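Local structure of cell division control protein Cdc48 (Mycobacterium smegmatis, 5E7P) at residues A[226-229]-A[230-234]. The protein is an AAA-family protein of the Cdc48 type that binds ADP and probably binds and hydrolyses ATP. Residues are numbered along the deposited sequence; the frame is centred on the assembly and turned at random.
With ADP (adenosine-5'-diphosphate), chain C.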
# COMPACT_ATOMS: atom_id res chain seq x y z
N VAL A 226 9.59 8.55 -19.20
CA VAL A 226 9.62 7.10 -19.21
C VAL A 226 8.92 6.54 -20.45
O VAL A 226 7.75 6.82 -20.70
CB VAL A 226 8.96 6.51 -17.95
CG1 VAL A 226 9.14 5.01 -17.91
CG2 VAL A 226 9.54 7.15 -16.70
N SER A 227 9.65 5.74 -21.23
CA SER A 227 9.14 5.22 -22.49
C SER A 227 8.15 4.07 -22.29
O SER A 227 8.03 3.53 -21.19
CB SER A 227 10.29 4.74 -23.38
OG SER A 227 10.84 3.54 -22.86
N PHE A 228 7.46 3.71 -23.36
CA PHE A 228 6.52 2.59 -23.34
C PHE A 228 7.24 1.26 -23.17
O PHE A 228 6.75 0.35 -22.50
CB PHE A 228 5.66 2.59 -24.61
CG PHE A 228 4.81 1.37 -24.78
CD1 PHE A 228 3.93 0.98 -23.78
CD2 PHE A 228 4.88 0.61 -25.93
CE1 PHE A 228 3.14 -0.15 -23.94
CE2 PHE A 228 4.10 -0.52 -26.10
CZ PHE A 228 3.22 -0.90 -25.09
N ASP A 229 8.42 1.15 -23.79
CA ASP A 229 9.23 -0.06 -23.67
C ASP A 229 9.69 -0.26 -22.22
O ASP A 229 9.71 -1.38 -21.72
CB ASP A 229 10.43 -0.01 -24.61
CG ASP A 229 10.05 -0.19 -26.08
OD1 ASP A 229 9.00 -0.81 -26.35
OD2 ASP A 229 10.80 0.29 -26.96
N ASP A 230 10.08 0.84 -21.57
CA ASP A 230 10.53 0.80 -20.19
C ASP A 230 9.41 0.34 -19.25
O ASP A 230 9.65 -0.37 -18.28
CB ASP A 230 11.02 2.18 -19.75
CG ASP A 230 12.41 2.49 -20.26
OD1 ASP A 230 13.26 1.58 -20.26
OD2 ASP A 230 12.65 3.66 -20.65
N VAL A 231 8.19 0.75 -19.55
CA VAL A 231 7.05 0.47 -18.69
C VAL A 231 6.63 -0.99 -18.73
O VAL A 231 6.33 -1.59 -17.69
CB VAL A 231 5.86 1.38 -19.05
CG1 VAL A 231 4.56 0.79 -18.56
CG2 VAL A 231 6.08 2.77 -18.47
N LYS A 232 6.62 -1.58 -19.92
CA LYS A 232 6.05 -2.91 -20.10
C LYS A 232 6.94 -4.07 -19.65
O LYS A 232 6.51 -5.22 -19.66
CB LYS A 232 5.57 -3.11 -21.55
CG LYS A 232 6.68 -3.24 -22.58
CD LYS A 232 6.12 -2.96 -23.98
CE LYS A 232 7.03 -3.50 -25.08
NZ LYS A 232 6.84 -4.96 -25.31
N VAL A 233 8.17 -3.77 -19.24
CA VAL A 233 9.07 -4.82 -18.75
C VAL A 233 8.72 -5.27 -17.34
O VAL A 233 9.00 -6.41 -16.96
CB VAL A 233 10.56 -4.42 -18.84
CG1 VAL A 233 10.93 -4.06 -20.28
CG2 VAL A 233 10.88 -3.28 -17.90
N THR A 234 8.10 -4.39 -16.55
CA THR A 234 7.63 -4.76 -15.22
C THR A 234 6.12 -4.64 -15.12
O THR A 234 5.52 -5.11 -14.15
CB THR A 234 8.28 -3.91 -14.11
OG1 THR A 234 7.76 -2.58 -14.15
CG2 THR A 234 9.80 -3.89 -14.27
PB ADP C . 1.09 5.62 -9.14
O1B ADP C . 0.75 6.02 -7.73
O2B ADP C . 0.46 6.51 -10.19
O3B ADP C . 0.96 4.15 -9.43
PA ADP C . 3.29 6.91 -10.35
O1A ADP C . 2.99 8.34 -9.95
O2A ADP C . 2.89 6.43 -11.72
O3A ADP C . 2.66 5.96 -9.21
O5' ADP C . 4.86 6.69 -10.13
C5' ADP C . 5.34 6.58 -8.80
C4' ADP C . 6.55 7.50 -8.69
O4' ADP C . 7.69 6.83 -9.21
C3' ADP C . 6.33 8.76 -9.52
O3' ADP C . 6.57 9.92 -8.71
C2' ADP C . 7.34 8.69 -10.64
O2' ADP C . 8.03 9.94 -10.76
C1' ADP C . 8.31 7.59 -10.24
N9 ADP C . 8.62 6.69 -11.38
C8 ADP C . 7.79 5.75 -11.89
N7 ADP C . 8.39 5.09 -12.91
C5 ADP C . 9.62 5.61 -13.07
C6 ADP C . 10.78 5.38 -13.96
N6 ADP C . 10.75 4.44 -14.93
N1 ADP C . 11.89 6.15 -13.78
C2 ADP C . 11.94 7.09 -12.83
N3 ADP C . 10.93 7.35 -11.98
C4 ADP C . 9.77 6.66 -12.05
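Over one face of the Phe-228 ring lies CD of Lys-232, one turn on in a short N-capped helix that begins at Phe-228, beside the ADP of the first AAA module. This CD makes a CH-pi contact 4.0 Å from the ring centroid, displaced toward the rim at CZ. Phe-228 reaches it with CG anti to the backbone N (chi1 171°), and the Phe-228 side chain also packs on Ala-238 and Asp-242 of helix 237–249. The Lys-232 and Asp-229 side chains lie side by side, CE 3.6 Å from OD1, but NZ stays 4.8 Å from that oxygen, too far for a salt bridge.

Ser-227 is the N-cap. Its OG accepts from Asp-230 N at 3.1 Å and makes a weak hydrogen bond back to Asp-230 OD2, while OD1 of this carboxylate forms a salt bridge with Arg-406. The first backbone bonds of the turn run from Val-231 N to Ser-227 O and from Lys-232 N to Phe-228 O.

CG2 of Val-231 meets CG1 of Val-226 at 3.8 Å, the two side chains crossing at about a right angle; Val-231 also packs on Met-279 and Ala-282 of helix 276–283. Val-226, just before the cap, touches both the helix and the adenine, with its CG1 3.4 Å from N6 and its CG2 3.5 Å from C6.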